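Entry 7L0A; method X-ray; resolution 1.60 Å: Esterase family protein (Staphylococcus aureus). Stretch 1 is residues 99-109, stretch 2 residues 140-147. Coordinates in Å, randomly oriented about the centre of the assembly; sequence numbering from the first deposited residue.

Stretch 1, residues 99-109: YYDYILEVYDY
Stretch 2 140-147: LTQGDKFA

Residues 99-109 form a regular α-helix (phi near -60°, psi near -45°), held by i to i+4 bonds such as Tyr107 N to Ile103 O at 3.0 Å. Residues 142-147 are loop or turn; Lys145 N donates to Gln142 O at 2.9 Å, closing a turn around Gly143 and Asp144. The register runs in the same order along both stretches: CA-CA distances are 9.8 Å for Tyr100-Thr141, 9.3 Å for Leu104-Gln142 and 9.9 Å for Tyr107-Lys145. At such spacing side chains make the contact, burying 342 Å² in total.

Tyr100 (chi1 t, chi2 84°) points toward the loop. Tyr100 OH accepts a hydrogen bond from Gln142 NE2 at 2.7 Å, with an N-H...O angle of 160°, short and nearly straight. Thr141 (chi1 p) places OG1 at the ring edge, 3.2 Å from Tyr100 CE1.

Leu104 (m, t) leaves the helix sideways, but its end comes nearer: CD1 lies 3.6 Å from Gln142 NE2, and CD2 packs 4.2 Å from Lys145 CD. Gln142 (chi1 m, chi2 m, chi3 -33°) also uses its amide oxygen, since OE1 accepts from Lys145 NZ at 3.3 Å.

Tyr107 (chi1 t, chi2 -78°) has the largest covered area of residues 99-109. Lys145 (t, t, then chi3 -115° and chi4 109°) lays CE over one ring face, 3.9 Å from the Tyr107 centroid and 26° off the normal, a CH-pi contact. Lys145 NZ is 5.3 Å from the centroid of the Tyr107 ring, so any cation-pi attraction is weak at most. Phe146 (chi1 m, chi2 -78°) brings CE1 to 3.8 Å from Tyr107 CE2; the planes meet at 85°, with centroids 5.6 Å apart. The oxygen of a water lies 3.0 Å from Tyr107 OH and 2.7 Å from Lys145 O, donating to the latter.

Asp108 (chi1 m) adds little covered area: its CA-to-CB bond points sideways, its end comes nearer, and Asp108 OD1 is 4.5 Å from Lys145 CE.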

ATOM      1  N   TYR B  99      -1.947 -14.163 -16.829  1.00 20.46           N
ATOM      2  CA  TYR B  99      -2.193 -12.719 -16.853  1.00 17.17           C
ATOM      3  C   TYR B  99      -3.622 -12.338 -16.513  1.00 18.57           C
ATOM      4  O   TYR B  99      -3.847 -11.460 -15.664  1.00 19.24           O
ATOM      5  CB  TYR B  99      -1.815 -12.196 -18.268  1.00 21.52           C
ATOM      6  CG  TYR B  99      -2.142 -10.742 -18.528  1.00 16.40           C
ATOM      7  CD1 TYR B  99      -1.341  -9.752 -18.015  1.00 18.44           C
ATOM      8  CD2 TYR B  99      -3.218 -10.374 -19.298  1.00 19.14           C
ATOM      9  CE1 TYR B  99      -1.627  -8.418 -18.212  1.00 19.13           C
ATOM     10  CE2 TYR B  99      -3.529  -9.036 -19.503  1.00 24.16           C
ATOM     11  CZ  TYR B  99      -2.702  -8.063 -18.978  1.00 23.39           C
ATOM     12  OH  TYR B  99      -2.985  -6.725 -19.197  1.00 23.35           O
ATOM     13  N   TYR B 100      -4.591 -12.959 -17.188  1.00 19.03           N
ATOM     14  CA  TYR B 100      -6.002 -12.664 -16.952  1.00 17.81           C
ATOM     15  C   TYR B 100      -6.356 -12.836 -15.480  1.00 20.88           C
ATOM     16  O   TYR B 100      -6.903 -11.922 -14.848  1.00 18.44           O
ATOM     17  CB  TYR B 100      -6.868 -13.576 -17.822  1.00 18.07           C
ATOM     18  CG  TYR B 100      -8.342 -13.432 -17.673  1.00 20.12           C
ATOM     19  CD1 TYR B 100      -9.049 -12.448 -18.364  1.00 25.98           C
ATOM     20  CD2 TYR B 100      -9.045 -14.296 -16.867  1.00 29.97           C
ATOM     21  CE1 TYR B 100     -10.439 -12.360 -18.238  1.00 25.08           C
ATOM     22  CE2 TYR B 100     -10.412 -14.185 -16.713  1.00 35.09           C
ATOM     23  CZ  TYR B 100     -11.096 -13.211 -17.402  1.00 37.62           C
ATOM     24  OH  TYR B 100     -12.462 -13.121 -17.253  1.00 51.09           O
ATOM     25  N   ASP B 101      -5.989 -13.987 -14.898  1.00 15.58           N
ATOM     26  CA  ASP B 101      -6.343 -14.276 -13.518  1.00 16.65           C
ATOM     27  C   ASP B 101      -5.610 -13.341 -12.570  1.00 15.48           C
ATOM     28  O   ASP B 101      -6.155 -12.940 -11.531  1.00 16.28           O
ATOM     29  CB  ASP B 101      -6.011 -15.721 -13.212  1.00 20.23           C
ATOM     30  CG  ASP B 101      -6.530 -16.659 -14.309  1.00 27.02           C
ATOM     31  OD1 ASP B 101      -7.758 -16.930 -14.284  1.00 28.17           O
ATOM     32  OD2 ASP B 101      -5.740 -17.064 -15.210  1.00 23.86           O
ATOM     33  N   TYR B 102      -4.362 -13.029 -12.903  1.00 17.15           N
ATOM     34  CA  TYR B 102      -3.538 -12.184 -12.046  1.00 14.99           C
ATOM     35  C   TYR B 102      -4.082 -10.764 -11.966  1.00 14.91           C
ATOM     36  O   TYR B 102      -4.163 -10.187 -10.871  1.00 16.07           O
ATOM     37  CB  TYR B 102      -2.099 -12.193 -12.560  1.00 17.23           C
ATOM     38  CG  TYR B 102      -1.200 -11.145 -11.973  1.00 14.28           C
ATOM     39  CD1 TYR B 102      -0.946 -11.083 -10.607  1.00 17.22           C
ATOM     40  CD2 TYR B 102      -0.645 -10.162 -12.790  1.00 14.68           C
ATOM     41  CE1 TYR B 102      -0.114 -10.095 -10.087  1.00 15.64           C
ATOM     42  CE2 TYR B 102       0.166  -9.166 -12.269  1.00 18.03           C
ATOM     43  CZ  TYR B 102       0.415  -9.154 -10.926  1.00 15.90           C
ATOM     44  OH  TYR B 102       1.241  -8.158 -10.400  1.00 18.08           O
ATOM     45  N   ILE B 103      -4.436 -10.166 -13.108  1.00 16.47           N
ATOM     46  CA  ILE B 103      -4.976  -8.819 -13.055  1.00 16.47           C
ATOM     47  C   ILE B 103      -6.281  -8.798 -12.253  1.00 17.29           C
ATOM     48  O   ILE B 103      -6.538  -7.856 -11.487  1.00 14.82           O
ATOM     49  CB  ILE B 103      -5.161  -8.231 -14.466  1.00 16.70           C
ATOM     50  CG1 ILE B 103      -3.818  -8.058 -15.172  1.00 17.27           C
ATOM     51  CG2 ILE B 103      -5.816  -6.837 -14.378  1.00 17.11           C
ATOM     52  CD1 ILE B 103      -2.826  -7.223 -14.417  1.00 18.98           C
ATOM     53  N   LEU B 104      -7.086  -9.855 -12.345  1.00 16.78           N
ATOM     54  CA  LEU B 104      -8.322  -9.898 -11.565  1.00 15.38           C
ATOM     55  C   LEU B 104      -8.022 -10.083 -10.081  1.00 14.71           C
ATOM     56  O   LEU B 104      -8.753  -9.566  -9.232  1.00 16.90           O
ATOM     57  CB  LEU B 104      -9.248 -10.981 -12.102  1.00 15.02           C
ATOM     58  CG  LEU B 104      -9.800 -10.633 -13.481  1.00 22.79           C
ATOM     59  CD1 LEU B 104     -10.608 -11.802 -14.003  1.00 23.75           C
ATOM     60  CD2 LEU B 104     -10.665  -9.390 -13.477  1.00 26.88           C
ATOM     61  N   GLU B 105      -6.949 -10.802  -9.748  1.00 14.59           N
ATOM     62  CA  GLU B 105      -6.503 -10.887  -8.363  1.00 14.39           C
ATOM     63  C   GLU B 105      -6.096  -9.516  -7.841  1.00 16.25           C
ATOM     64  O   GLU B 105      -6.468  -9.140  -6.720  1.00 16.37           O
ATOM     65  CB  GLU B 105      -5.339 -11.868  -8.252  1.00 16.14           C
ATOM     66  CG  GLU B 105      -4.607 -11.760  -6.899  1.00 19.50           C
ATOM     67  CD  GLU B 105      -3.321 -12.548  -6.868  1.00 17.82           C
ATOM     68  OE1 GLU B 105      -2.268 -11.934  -6.867  1.00 19.94           O
ATOM     69  OE2 GLU B 105      -3.386 -13.818  -6.936  1.00 19.87           O
ATOM     70  N   VAL B 106      -5.310  -8.765  -8.624  1.00 14.54           N
ATOM     71  CA  VAL B 106      -4.900  -7.431  -8.183  1.00 15.20           C
ATOM     72  C   VAL B 106      -6.140  -6.583  -7.918  1.00 14.85           C
ATOM     73  O   VAL B 106      -6.248  -5.905  -6.884  1.00 15.84           O
ATOM     74  CB  VAL B 106      -3.970  -6.759  -9.209  1.00 14.82           C
ATOM     75  CG1 VAL B 106      -3.705  -5.333  -8.810  1.00 16.00           C
ATOM     76  CG2 VAL B 106      -2.662  -7.525  -9.322  1.00 16.47           C
ATOM     77  N   TYR B 107      -7.092  -6.617  -8.853  1.00 14.66           N
ATOM     78  CA  TYR B 107      -8.341  -5.885  -8.695  1.00 14.72           C
ATOM     79  C   TYR B 107      -9.010  -6.241  -7.370  1.00 13.90           C
ATOM     80  O   TYR B 107      -9.363  -5.352  -6.576  1.00 14.67           O
ATOM     81  CB  TYR B 107      -9.286  -6.176  -9.876  1.00 14.54           C
ATOM     82  CG  TYR B 107     -10.592  -5.420  -9.782  1.00 16.43           C
ATOM     83  CD1 TYR B 107     -11.616  -5.846  -8.928  1.00 16.82           C
ATOM     84  CD2 TYR B 107     -10.804  -4.266 -10.527  1.00 15.54           C
ATOM     85  CE1 TYR B 107     -12.798  -5.095  -8.808  1.00 18.51           C
ATOM     86  CE2 TYR B 107     -11.989  -3.547 -10.441  1.00 20.10           C
ATOM     87  CZ  TYR B 107     -12.975  -3.955  -9.579  1.00 25.13           C
ATOM     88  OH  TYR B 107     -14.145  -3.222  -9.462  1.00 20.87           O
ATOM     89  N   ASP B 108      -9.174  -7.537  -7.111  1.00 15.89           N
ATOM     90  CA  ASP B 108      -9.881  -7.971  -5.913  1.00 15.44           C
ATOM     91  C   ASP B 108      -9.123  -7.547  -4.659  1.00 16.99           C
ATOM     92  O   ASP B 108      -9.725  -7.023  -3.714  1.00 18.91           O
ATOM     93  CB  ASP B 108     -10.084  -9.483  -5.952  1.00 16.33           C
ATOM     94  CG  ASP B 108     -11.182  -9.915  -6.920  1.00 24.15           C
ATOM     95  OD1 ASP B 108     -11.931  -9.052  -7.439  1.00 26.48           O
ATOM     96  OD2 ASP B 108     -11.288 -11.142  -7.156  1.00 22.43           O
ATOM     97  N   TYR B 109      -7.798  -7.761  -4.637  1.00 14.24           N
ATOM     98  CA  TYR B 109      -6.986  -7.474  -3.458  1.00 15.05           C
ATOM     99  C   TYR B 109      -7.033  -5.987  -3.098  1.00 15.18           C
ATOM    100  O   TYR B 109      -7.289  -5.612  -1.945  1.00 15.39           O
ATOM    101  CB  TYR B 109      -5.549  -7.941  -3.735  1.00 14.74           C
ATOM    102  CG  TYR B 109      -4.509  -7.760  -2.658  1.00 15.42           C
ATOM    103  CD1 TYR B 109      -4.761  -8.091  -1.324  1.00 15.31           C
ATOM    104  CD2 TYR B 109      -3.246  -7.305  -2.988  1.00 19.09           C
ATOM    105  CE1 TYR B 109      -3.802  -7.934  -0.354  1.00 18.34           C
ATOM    106  CE2 TYR B 109      -2.274  -7.139  -2.022  1.00 20.58           C
ATOM    107  CZ  TYR B 109      -2.563  -7.479  -0.706  1.00 20.11           C
ATOM    108  OH  TYR B 109      -1.574  -7.326   0.252  1.00 23.37           O
ATOM    109  N   LEU B 140     -14.025  -6.895 -22.812  1.00 18.15           N
ATOM    110  CA  LEU B 140     -14.916  -7.819 -23.487  1.00 18.96           C
ATOM    111  C   LEU B 140     -15.215  -9.082 -22.691  1.00 20.56           C
ATOM    112  O   LEU B 140     -16.070  -9.854 -23.127  1.00 23.94           O
ATOM    113  CB  LEU B 140     -14.333  -8.213 -24.852  1.00 19.91           C
ATOM    114  CG  LEU B 140     -14.090  -7.079 -25.854  1.00 20.38           C
ATOM    115  CD1 LEU B 140     -13.276  -7.481 -27.065  1.00 20.62           C
ATOM    116  CD2 LEU B 140     -15.427  -6.481 -26.331  1.00 20.54           C
ATOM    117  N   THR B 141     -14.550  -9.303 -21.560  1.00 23.05           N
ATOM    118  CA  THR B 141     -14.824 -10.441 -20.677  1.00 18.00           C
ATOM    119  C   THR B 141     -15.268 -10.046 -19.273  1.00 23.62           C
ATOM    120  O   THR B 141     -15.881 -10.873 -18.581  1.00 23.03           O
ATOM    121  CB  THR B 141     -13.586 -11.346 -20.563  1.00 19.32           C
ATOM    122  OG1 THR B 141     -12.505 -10.588 -19.984  1.00 22.23           O
ATOM    123  CG2 THR B 141     -13.184 -11.890 -21.944  1.00 23.12           C
ATOM    124  N   GLN B 142     -14.948  -8.835 -18.823  1.00 18.92           N
ATOM    125  CA  GLN B 142     -15.316  -8.301 -17.521  1.00 18.43           C
ATOM    126  C   GLN B 142     -16.061  -6.974 -17.675  1.00 22.21           C
ATOM    127  O   GLN B 142     -15.837  -6.024 -16.903  1.00 21.15           O
ATOM    128  CB  GLN B 142     -14.065  -8.130 -16.665  1.00 21.19           C
ATOM    129  CG  GLN B 142     -13.329  -9.433 -16.399  1.00 21.98           C
ATOM    130  CD  GLN B 142     -14.014 -10.287 -15.350  1.00 31.09           C
ATOM    131  OE1 GLN B 142     -14.620  -9.767 -14.405  1.00 33.06           O
ATOM    132  NE2 GLN B 142     -13.891 -11.595 -15.486  1.00 30.10           N
ATOM    133  N   GLY B 143     -16.929  -6.889 -18.690  1.00 26.84           N
ATOM    134  CA  GLY B 143     -17.676  -5.672 -18.976  1.00 22.29           C
ATOM    135  C   GLY B 143     -18.587  -5.204 -17.863  1.00 28.68           C
ATOM    136  O   GLY B 143     -18.951  -4.021 -17.828  1.00 28.92           O
ATOM    137  N   ASP B 144     -19.007  -6.107 -16.973  1.00 25.40           N
ATOM    138  CA  ASP B 144     -19.825  -5.743 -15.824  1.00 29.26           C
ATOM    139  C   ASP B 144     -19.002  -5.175 -14.679  1.00 26.00           C
ATOM    140  O   ASP B 144     -19.569  -4.725 -13.681  1.00 30.84           O
ATOM    141  CB  ASP B 144     -20.630  -6.960 -15.343  1.00 33.33           C
ATOM    142  CG  ASP B 144     -19.754  -8.117 -14.900  1.00 51.72           C
ATOM    143  OD1 ASP B 144     -18.552  -8.148 -15.245  1.00 44.41           O
ATOM    144  OD2 ASP B 144     -20.280  -9.017 -14.208  1.00 60.43           O
ATOM    145  N   LYS B 145     -17.680  -5.160 -14.808  1.00 22.03           N
ATOM    146  CA  LYS B 145     -16.777  -4.653 -13.788  1.00 20.78           C
ATOM    147  C   LYS B 145     -16.285  -3.241 -14.078  1.00 22.39           C
ATOM    148  O   LYS B 145     -16.055  -2.471 -13.141  1.00 23.68           O
ATOM    149  CB  LYS B 145     -15.579  -5.607 -13.678  1.00 22.84           C
ATOM    150  CG  LYS B 145     -14.674  -5.460 -12.482  1.00 27.78           C
ATOM    151  CD  LYS B 145     -13.760  -6.701 -12.363  1.00 28.96           C
ATOM    152  CE  LYS B 145     -14.031  -7.510 -11.084  1.00 34.29           C
ATOM    153  NZ  LYS B 145     -14.689  -8.809 -11.290  1.00 49.73           N
ATOM    154  N   PHE B 146     -16.144  -2.877 -15.339  1.00 19.70           N
ATOM    155  CA  PHE B 146     -15.551  -1.603 -15.721  1.00 19.62           C
ATOM    156  C   PHE B 146     -16.539  -0.811 -16.562  1.00 20.62           C
ATOM    157  O   PHE B 146     -17.089  -1.331 -17.536  1.00 20.93           O
ATOM    158  CB  PHE B 146     -14.267  -1.801 -16.516  1.00 18.51           C
ATOM    159  CG  PHE B 146     -13.220  -2.586 -15.787  1.00 19.54           C
ATOM    160  CD1 PHE B 146     -12.459  -1.993 -14.799  1.00 17.13           C
ATOM    161  CD2 PHE B 146     -13.007  -3.920 -16.087  1.00 19.10           C
ATOM    162  CE1 PHE B 146     -11.510  -2.708 -14.130  1.00 20.79           C
ATOM    163  CE2 PHE B 146     -12.052  -4.654 -15.421  1.00 18.55           C
ATOM    164  CZ  PHE B 146     -11.281  -4.036 -14.441  1.00 19.47           C
ATOM    165  N   ALA B 147     -16.733   0.458 -16.203  1.00 18.30           N
ATOM    166  CA  ALA B 147     -17.647   1.306 -16.950  1.00 18.17           C
ATOM    167  C   ALA B 147     -17.007   1.849 -18.217  1.00 17.15           C
ATOM    168  O   ALA B 147     -17.723   2.169 -19.184  1.00 19.82           O
ATOM    169  CB  ALA B 147     -18.107   2.474 -16.087  1.00 25.35           C
TER
HETATM  170  O   HOH W   1     -16.866  -2.669 -10.578  1.00 26.84           O